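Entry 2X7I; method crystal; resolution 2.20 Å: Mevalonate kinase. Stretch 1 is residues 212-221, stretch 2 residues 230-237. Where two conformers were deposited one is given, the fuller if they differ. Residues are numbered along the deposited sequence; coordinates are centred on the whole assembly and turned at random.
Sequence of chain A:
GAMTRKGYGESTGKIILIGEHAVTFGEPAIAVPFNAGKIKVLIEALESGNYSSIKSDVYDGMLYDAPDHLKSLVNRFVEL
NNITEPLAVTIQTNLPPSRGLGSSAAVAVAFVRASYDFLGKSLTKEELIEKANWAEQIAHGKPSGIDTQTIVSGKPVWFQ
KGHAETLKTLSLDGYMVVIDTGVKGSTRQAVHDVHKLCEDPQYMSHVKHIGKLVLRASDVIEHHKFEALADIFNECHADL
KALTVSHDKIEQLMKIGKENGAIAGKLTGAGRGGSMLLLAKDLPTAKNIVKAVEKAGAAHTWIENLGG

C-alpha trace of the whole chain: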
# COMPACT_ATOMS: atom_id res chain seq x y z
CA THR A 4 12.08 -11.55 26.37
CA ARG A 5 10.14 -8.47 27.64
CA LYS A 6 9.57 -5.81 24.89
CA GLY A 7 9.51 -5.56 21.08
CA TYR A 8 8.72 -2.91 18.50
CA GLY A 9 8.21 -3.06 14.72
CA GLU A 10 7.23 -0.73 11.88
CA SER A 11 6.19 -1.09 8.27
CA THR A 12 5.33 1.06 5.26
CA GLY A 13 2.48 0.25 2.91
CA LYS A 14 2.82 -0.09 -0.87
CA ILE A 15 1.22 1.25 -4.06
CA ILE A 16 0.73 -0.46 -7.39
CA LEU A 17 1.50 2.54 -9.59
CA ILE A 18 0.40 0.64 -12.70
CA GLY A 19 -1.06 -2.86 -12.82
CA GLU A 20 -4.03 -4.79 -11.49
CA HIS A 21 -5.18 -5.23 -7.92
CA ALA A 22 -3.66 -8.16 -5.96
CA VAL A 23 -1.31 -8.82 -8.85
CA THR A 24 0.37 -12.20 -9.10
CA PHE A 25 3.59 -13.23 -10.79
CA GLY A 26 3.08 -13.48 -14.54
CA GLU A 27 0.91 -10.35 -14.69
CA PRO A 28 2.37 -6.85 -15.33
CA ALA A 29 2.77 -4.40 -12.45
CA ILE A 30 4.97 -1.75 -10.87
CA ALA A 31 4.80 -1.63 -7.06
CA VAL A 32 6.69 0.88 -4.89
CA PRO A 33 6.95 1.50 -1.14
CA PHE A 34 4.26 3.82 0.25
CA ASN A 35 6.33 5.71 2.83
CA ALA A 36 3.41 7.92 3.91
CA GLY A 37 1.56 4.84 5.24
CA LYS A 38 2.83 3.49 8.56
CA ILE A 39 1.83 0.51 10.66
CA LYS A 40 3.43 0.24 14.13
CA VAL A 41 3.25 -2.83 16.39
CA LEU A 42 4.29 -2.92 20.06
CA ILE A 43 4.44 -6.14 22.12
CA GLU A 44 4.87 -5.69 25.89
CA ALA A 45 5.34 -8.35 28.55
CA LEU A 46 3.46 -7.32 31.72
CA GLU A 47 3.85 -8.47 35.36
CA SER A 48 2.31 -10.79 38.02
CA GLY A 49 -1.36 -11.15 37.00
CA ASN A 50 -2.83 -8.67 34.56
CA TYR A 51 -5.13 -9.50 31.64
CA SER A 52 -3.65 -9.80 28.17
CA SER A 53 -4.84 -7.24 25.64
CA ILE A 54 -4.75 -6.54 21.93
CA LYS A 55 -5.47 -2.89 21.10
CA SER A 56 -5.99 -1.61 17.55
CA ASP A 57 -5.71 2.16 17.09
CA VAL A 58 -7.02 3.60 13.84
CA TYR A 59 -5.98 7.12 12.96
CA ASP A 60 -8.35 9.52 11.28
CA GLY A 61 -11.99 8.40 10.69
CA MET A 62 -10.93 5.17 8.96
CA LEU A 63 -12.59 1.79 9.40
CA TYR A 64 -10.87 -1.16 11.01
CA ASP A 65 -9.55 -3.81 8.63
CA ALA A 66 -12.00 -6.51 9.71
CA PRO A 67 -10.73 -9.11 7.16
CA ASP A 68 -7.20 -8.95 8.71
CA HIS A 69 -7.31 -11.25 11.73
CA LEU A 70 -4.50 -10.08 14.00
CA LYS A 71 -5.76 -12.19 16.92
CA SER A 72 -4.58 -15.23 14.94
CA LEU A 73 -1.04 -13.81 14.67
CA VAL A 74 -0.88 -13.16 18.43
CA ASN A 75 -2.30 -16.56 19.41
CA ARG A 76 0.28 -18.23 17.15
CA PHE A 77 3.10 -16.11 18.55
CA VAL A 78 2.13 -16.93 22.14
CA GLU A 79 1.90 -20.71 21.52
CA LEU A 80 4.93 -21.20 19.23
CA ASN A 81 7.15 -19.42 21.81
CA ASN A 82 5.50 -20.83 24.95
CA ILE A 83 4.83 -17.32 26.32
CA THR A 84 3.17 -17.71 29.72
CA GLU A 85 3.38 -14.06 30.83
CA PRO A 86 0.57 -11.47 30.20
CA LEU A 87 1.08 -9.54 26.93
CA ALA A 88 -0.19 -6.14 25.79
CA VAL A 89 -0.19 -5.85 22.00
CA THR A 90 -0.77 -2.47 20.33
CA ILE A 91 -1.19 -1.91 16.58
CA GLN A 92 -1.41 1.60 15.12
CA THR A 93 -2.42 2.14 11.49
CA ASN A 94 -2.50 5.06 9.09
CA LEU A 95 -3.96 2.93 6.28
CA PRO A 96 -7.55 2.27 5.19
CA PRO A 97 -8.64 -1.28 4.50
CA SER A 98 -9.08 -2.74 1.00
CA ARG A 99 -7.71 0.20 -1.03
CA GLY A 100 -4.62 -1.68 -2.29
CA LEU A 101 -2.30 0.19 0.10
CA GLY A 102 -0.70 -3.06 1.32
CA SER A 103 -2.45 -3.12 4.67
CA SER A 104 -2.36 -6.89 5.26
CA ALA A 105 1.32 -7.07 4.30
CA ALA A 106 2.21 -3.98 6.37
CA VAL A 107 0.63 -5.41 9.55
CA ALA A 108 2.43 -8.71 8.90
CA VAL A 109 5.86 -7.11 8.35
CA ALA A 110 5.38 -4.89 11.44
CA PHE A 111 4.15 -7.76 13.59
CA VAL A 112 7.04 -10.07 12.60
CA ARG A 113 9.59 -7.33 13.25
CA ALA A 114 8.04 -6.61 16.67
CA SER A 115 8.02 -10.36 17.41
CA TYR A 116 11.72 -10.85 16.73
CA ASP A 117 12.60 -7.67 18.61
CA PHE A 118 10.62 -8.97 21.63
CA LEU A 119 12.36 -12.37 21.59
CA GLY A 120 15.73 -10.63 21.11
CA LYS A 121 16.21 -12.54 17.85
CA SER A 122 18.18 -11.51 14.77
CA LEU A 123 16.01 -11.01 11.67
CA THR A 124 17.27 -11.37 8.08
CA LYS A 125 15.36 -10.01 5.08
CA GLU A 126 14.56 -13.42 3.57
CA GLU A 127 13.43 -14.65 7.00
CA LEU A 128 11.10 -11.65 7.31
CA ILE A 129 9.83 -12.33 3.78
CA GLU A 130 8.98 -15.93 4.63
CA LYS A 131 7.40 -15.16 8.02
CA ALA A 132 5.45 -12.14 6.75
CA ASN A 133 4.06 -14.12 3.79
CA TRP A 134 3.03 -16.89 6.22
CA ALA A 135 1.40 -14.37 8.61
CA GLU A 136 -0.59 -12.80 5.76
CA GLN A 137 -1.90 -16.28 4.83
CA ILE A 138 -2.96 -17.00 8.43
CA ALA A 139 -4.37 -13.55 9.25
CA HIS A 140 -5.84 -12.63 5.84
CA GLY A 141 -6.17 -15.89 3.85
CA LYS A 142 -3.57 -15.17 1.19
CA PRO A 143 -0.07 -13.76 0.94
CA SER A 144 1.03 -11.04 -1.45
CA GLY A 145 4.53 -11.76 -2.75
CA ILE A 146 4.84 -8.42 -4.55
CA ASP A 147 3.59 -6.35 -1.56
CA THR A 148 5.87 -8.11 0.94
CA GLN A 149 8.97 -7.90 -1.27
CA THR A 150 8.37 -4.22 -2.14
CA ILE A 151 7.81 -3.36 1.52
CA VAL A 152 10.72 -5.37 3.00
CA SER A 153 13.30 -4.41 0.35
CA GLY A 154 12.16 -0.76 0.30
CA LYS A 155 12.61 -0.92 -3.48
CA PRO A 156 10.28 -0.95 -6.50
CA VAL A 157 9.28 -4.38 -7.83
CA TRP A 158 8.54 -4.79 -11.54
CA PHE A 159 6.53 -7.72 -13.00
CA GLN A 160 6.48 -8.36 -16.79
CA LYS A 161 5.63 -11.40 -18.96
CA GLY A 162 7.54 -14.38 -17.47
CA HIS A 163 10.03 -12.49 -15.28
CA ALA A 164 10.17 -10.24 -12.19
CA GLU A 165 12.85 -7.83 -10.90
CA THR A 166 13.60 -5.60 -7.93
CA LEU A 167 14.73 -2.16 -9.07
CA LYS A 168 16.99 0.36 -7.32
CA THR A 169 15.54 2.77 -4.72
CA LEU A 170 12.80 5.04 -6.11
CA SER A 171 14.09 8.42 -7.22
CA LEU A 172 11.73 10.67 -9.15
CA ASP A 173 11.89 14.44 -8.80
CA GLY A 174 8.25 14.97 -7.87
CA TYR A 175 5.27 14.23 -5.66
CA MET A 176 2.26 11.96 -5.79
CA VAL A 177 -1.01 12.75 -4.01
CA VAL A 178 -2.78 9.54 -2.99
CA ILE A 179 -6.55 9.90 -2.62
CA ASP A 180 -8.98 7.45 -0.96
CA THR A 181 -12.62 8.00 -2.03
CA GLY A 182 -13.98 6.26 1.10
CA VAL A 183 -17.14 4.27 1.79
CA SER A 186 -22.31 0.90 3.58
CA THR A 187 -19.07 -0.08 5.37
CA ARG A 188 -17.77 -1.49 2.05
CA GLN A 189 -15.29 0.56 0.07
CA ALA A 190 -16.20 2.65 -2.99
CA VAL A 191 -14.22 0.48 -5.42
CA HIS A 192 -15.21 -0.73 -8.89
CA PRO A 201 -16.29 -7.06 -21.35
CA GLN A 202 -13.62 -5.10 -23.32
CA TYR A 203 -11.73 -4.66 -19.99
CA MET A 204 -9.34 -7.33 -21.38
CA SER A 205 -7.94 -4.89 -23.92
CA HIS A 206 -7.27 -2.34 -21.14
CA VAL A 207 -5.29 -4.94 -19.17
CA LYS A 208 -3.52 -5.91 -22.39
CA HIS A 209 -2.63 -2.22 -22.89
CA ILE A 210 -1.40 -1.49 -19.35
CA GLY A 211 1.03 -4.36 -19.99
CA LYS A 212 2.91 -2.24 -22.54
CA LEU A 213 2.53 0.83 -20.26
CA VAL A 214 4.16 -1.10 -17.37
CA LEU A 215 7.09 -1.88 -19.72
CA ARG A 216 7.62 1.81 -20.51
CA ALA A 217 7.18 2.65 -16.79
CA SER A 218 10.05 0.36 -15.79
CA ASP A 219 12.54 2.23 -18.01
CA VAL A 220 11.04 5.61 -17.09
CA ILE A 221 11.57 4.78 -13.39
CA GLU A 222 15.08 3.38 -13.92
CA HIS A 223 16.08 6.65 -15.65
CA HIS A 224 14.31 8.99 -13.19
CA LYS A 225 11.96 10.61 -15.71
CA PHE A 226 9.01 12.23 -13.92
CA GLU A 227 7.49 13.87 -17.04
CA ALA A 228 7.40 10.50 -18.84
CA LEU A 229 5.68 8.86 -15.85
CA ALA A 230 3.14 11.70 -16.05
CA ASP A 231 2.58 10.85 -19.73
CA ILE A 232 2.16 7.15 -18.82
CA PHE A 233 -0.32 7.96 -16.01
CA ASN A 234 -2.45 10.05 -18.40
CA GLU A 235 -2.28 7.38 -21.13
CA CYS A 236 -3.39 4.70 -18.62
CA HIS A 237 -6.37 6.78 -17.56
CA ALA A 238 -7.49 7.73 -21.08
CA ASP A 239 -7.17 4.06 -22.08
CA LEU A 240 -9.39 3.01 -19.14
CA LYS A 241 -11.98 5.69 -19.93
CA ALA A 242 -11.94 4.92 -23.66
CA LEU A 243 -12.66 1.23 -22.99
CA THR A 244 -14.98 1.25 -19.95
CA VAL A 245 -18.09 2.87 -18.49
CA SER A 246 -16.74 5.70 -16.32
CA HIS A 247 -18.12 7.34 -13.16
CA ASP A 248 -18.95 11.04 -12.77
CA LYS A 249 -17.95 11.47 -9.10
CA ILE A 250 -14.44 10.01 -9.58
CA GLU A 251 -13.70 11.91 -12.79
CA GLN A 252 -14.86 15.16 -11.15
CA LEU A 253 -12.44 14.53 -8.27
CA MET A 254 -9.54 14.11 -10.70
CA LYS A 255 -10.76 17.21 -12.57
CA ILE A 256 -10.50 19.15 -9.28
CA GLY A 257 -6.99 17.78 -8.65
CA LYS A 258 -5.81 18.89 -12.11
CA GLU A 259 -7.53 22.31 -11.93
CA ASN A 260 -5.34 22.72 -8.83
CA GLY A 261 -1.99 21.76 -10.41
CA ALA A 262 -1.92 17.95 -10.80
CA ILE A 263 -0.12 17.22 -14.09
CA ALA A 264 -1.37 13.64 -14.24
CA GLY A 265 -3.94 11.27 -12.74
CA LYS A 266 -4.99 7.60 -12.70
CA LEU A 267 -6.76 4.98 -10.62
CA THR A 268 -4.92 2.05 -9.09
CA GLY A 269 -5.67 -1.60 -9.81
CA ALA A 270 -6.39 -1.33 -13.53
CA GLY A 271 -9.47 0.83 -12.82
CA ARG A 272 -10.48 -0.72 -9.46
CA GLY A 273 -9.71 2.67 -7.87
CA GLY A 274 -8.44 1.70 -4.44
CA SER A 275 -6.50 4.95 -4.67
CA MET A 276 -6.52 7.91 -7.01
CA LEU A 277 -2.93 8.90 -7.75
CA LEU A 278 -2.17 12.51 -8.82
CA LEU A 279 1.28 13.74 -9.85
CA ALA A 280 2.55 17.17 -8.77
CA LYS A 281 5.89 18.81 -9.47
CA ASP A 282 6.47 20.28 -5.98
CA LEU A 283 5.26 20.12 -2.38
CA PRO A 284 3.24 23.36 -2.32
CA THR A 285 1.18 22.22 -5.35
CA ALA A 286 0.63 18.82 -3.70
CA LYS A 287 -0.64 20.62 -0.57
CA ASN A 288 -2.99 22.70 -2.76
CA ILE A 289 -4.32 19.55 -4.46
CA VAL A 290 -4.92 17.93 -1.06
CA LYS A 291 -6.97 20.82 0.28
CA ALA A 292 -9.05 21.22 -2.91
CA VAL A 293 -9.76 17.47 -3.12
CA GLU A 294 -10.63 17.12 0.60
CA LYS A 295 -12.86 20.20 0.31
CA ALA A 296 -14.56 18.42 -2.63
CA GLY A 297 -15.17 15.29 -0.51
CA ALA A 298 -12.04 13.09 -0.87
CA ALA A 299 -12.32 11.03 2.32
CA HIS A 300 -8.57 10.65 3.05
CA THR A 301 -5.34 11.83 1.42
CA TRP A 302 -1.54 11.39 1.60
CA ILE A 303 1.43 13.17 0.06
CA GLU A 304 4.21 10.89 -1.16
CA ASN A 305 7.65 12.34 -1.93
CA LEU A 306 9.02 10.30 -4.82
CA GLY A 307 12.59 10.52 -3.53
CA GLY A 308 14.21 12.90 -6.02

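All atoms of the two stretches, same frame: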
# COMPACT_ATOMS: atom_id res chain seq x y z
N LYS A 212 1.89 -3.07 -21.87
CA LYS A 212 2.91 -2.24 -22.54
C LYS A 212 3.25 -0.96 -21.76
O LYS A 212 4.39 -0.54 -21.75
CB LYS A 212 2.55 -1.91 -24.01
CG LYS A 212 1.11 -1.47 -24.31
CD LYS A 212 0.91 -1.23 -25.82
CE LYS A 212 -0.49 -1.64 -26.29
NZ LYS A 212 -0.66 -3.12 -26.43
N LEU A 213 2.27 -0.36 -21.08
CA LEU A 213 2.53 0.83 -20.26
C LEU A 213 3.40 0.54 -19.02
O LEU A 213 4.14 1.41 -18.59
CB LEU A 213 1.22 1.50 -19.83
CG LEU A 213 0.42 2.13 -20.98
CD1 LEU A 213 -0.98 2.51 -20.50
CD2 LEU A 213 1.15 3.34 -21.55
N VAL A 214 3.28 -0.66 -18.46
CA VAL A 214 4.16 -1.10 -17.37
C VAL A 214 5.61 -1.28 -17.87
O VAL A 214 6.56 -1.03 -17.13
CB VAL A 214 3.67 -2.43 -16.72
CG1 VAL A 214 4.72 -2.99 -15.76
CG2 VAL A 214 2.34 -2.22 -16.00
N LEU A 215 5.76 -1.70 -19.13
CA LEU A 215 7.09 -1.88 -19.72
C LEU A 215 7.79 -0.53 -19.90
O LEU A 215 8.97 -0.39 -19.56
CB LEU A 215 6.99 -2.62 -21.06
CG LEU A 215 8.30 -2.91 -21.79
CD1 LEU A 215 9.32 -3.57 -20.86
CD2 LEU A 215 8.06 -3.77 -23.04
N ARG A 216 7.07 0.46 -20.40
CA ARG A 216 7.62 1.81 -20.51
C ARG A 216 7.88 2.43 -19.13
O ARG A 216 8.83 3.19 -18.97
CB ARG A 216 6.68 2.71 -21.30
CG ARG A 216 6.49 2.30 -22.75
CD ARG A 216 5.31 3.05 -23.37
NE ARG A 216 5.37 4.50 -23.12
CZ ARG A 216 4.41 5.36 -23.46
NH1 ARG A 216 3.31 4.93 -24.08
NH2 ARG A 216 4.55 6.65 -23.19
N ALA A 217 7.03 2.13 -18.16
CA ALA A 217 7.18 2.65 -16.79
C ALA A 217 8.44 2.16 -16.09
O ALA A 217 9.02 2.87 -15.29
CB ALA A 217 5.96 2.28 -15.97
N SER A 218 8.86 0.93 -16.39
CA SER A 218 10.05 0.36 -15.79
C SER A 218 11.29 1.15 -16.21
O SER A 218 12.10 1.50 -15.36
CB SER A 218 10.21 -1.12 -16.17
OG SER A 218 10.30 -1.31 -17.57
N ASP A 219 11.42 1.43 -17.50
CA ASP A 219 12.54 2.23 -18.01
C ASP A 219 12.47 3.67 -17.51
O ASP A 219 13.47 4.22 -17.04
CB ASP A 219 12.58 2.20 -19.54
CG ASP A 219 13.21 0.93 -20.08
OD1 ASP A 219 12.46 0.06 -20.59
OD2 ASP A 219 14.46 0.80 -19.99
N VAL A 220 11.29 4.27 -17.61
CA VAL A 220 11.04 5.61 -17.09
C VAL A 220 11.46 5.77 -15.63
O VAL A 220 12.02 6.79 -15.25
CB VAL A 220 9.54 5.97 -17.27
CG1 VAL A 220 9.07 6.97 -16.22
CG2 VAL A 220 9.28 6.48 -18.69
N ILE A 221 11.19 4.76 -14.81
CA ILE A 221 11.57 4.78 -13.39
C ILE A 221 13.07 4.56 -13.20
O ILE A 221 13.70 5.24 -12.40
CB ILE A 221 10.74 3.73 -12.59
CG1 ILE A 221 9.37 4.32 -12.25
CG2 ILE A 221 11.46 3.29 -11.32
CD1 ILE A 221 8.25 3.32 -12.26
N ALA A 230 4.36 10.91 -15.90
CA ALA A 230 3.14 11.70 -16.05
C ALA A 230 2.39 11.34 -17.35
O ALA A 230 1.19 11.07 -17.34
CB ALA A 230 3.47 13.19 -16.02
N ASP A 231 3.12 11.30 -18.46
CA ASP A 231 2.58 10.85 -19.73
C ASP A 231 1.91 9.47 -19.57
O ASP A 231 0.73 9.30 -19.89
CB ASP A 231 3.70 10.80 -20.78
CG ASP A 231 3.26 10.20 -22.10
OD1 ASP A 231 2.05 10.01 -22.33
OD2 ASP A 231 4.15 9.93 -22.93
N ILE A 232 2.66 8.52 -19.03
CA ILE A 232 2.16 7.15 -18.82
C ILE A 232 0.91 7.11 -17.94
O ILE A 232 -0.03 6.39 -18.26
CB ILE A 232 3.28 6.24 -18.25
CG1 ILE A 232 4.34 5.99 -19.33
CG2 ILE A 232 2.72 4.92 -17.75
CD1 ILE A 232 5.62 5.40 -18.82
N PHE A 233 0.88 7.87 -16.86
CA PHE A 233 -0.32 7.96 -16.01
C PHE A 233 -1.53 8.41 -16.84
O PHE A 233 -2.59 7.81 -16.76
CB PHE A 233 -0.12 8.94 -14.85
CG PHE A 233 0.40 8.32 -13.57
CD1 PHE A 233 1.32 7.27 -13.59
CD2 PHE A 233 -0.01 8.81 -12.34
CE1 PHE A 233 1.80 6.72 -12.41
CE2 PHE A 233 0.46 8.27 -11.16
CZ PHE A 233 1.37 7.22 -11.20
N ASN A 234 -1.35 9.46 -17.63
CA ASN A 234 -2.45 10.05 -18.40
C ASN A 234 -2.90 9.14 -19.55
O ASN A 234 -4.09 9.10 -19.89
CB ASN A 234 -2.05 11.43 -18.93
CG ASN A 234 -1.93 12.48 -17.81
OD1 ASN A 234 -2.79 12.55 -16.92
ND2 ASN A 234 -0.89 13.31 -17.88
N GLU A 235 -1.96 8.40 -20.13
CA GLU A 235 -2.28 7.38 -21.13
C GLU A 235 -3.08 6.23 -20.53
O GLU A 235 -4.04 5.77 -21.14
CB GLU A 235 -1.02 6.86 -21.83
CG GLU A 235 -0.34 7.92 -22.68
CD GLU A 235 0.55 7.37 -23.77
OE1 GLU A 235 0.15 6.39 -24.46
OE2 GLU A 235 1.65 7.93 -23.98
N CYS A 236 -2.67 5.77 -19.35
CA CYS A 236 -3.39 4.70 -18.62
C CYS A 236 -4.84 5.09 -18.41
O CYS A 236 -5.76 4.31 -18.66
CB CYS A 236 -2.77 4.44 -17.25
SG CYS A 236 -1.15 3.65 -17.21
N HIS A 237 -5.04 6.31 -17.91
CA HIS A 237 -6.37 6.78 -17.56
C HIS A 237 -7.30 6.93 -18.77
O HIS A 237 -8.44 6.47 -18.72
CB HIS A 237 -6.31 8.12 -16.82
CG HIS A 237 -7.63 8.51 -16.24
ND1 HIS A 237 -8.28 7.74 -15.30
CD2 HIS A 237 -8.44 9.57 -16.49
CE1 HIS A 237 -9.42 8.32 -14.98
NE2 HIS A 237 -9.54 9.43 -15.68

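Two nearly antiparallel helices pack through a small apolar seam centred on Ile 232 and closed at one margin by salt bridges from Arg 216. The axes run at 167° and approach to 10.2 Å, and the contact buries 353 Å² summed over both sides.

Ile 232 contributes most, with 109 Å² covered. Its CA-to-CB bond points sideways, but the m, t rotamer brings the side-chain end nearer, as a knob among Leu 213, Arg 216, Ala 217 and Val 220. Ile 232 CD1 reaches the opposing backbone, 3.6 Å from Ala 217 N, and also meets Val 220 CG2 at 3.8 Å; the small Ala 217 side chain leaves its CB 4.2 Å from that same CD1. Leu 213, directed toward the other helix, extends the seam, its CD1 3.5 Å from Cys 236 SG.

Arg 216 suits the exposed margin because its long chain serves both environments. Its CB is 3.8 Å from Ile 232 CD1, and Ile 232 CG1 covers one guanidinium face, leaving the edge to the acids. Arg 216 NH2 forms salt bridges with Asp 231 OD2 and Glu 235 OE2, each at 3.3 Å; the latter includes a hydrogen bond (155°), supplemented by a weak one from Arg 216 NH1 to Glu 235 OE2 (3.4 Å, 146°).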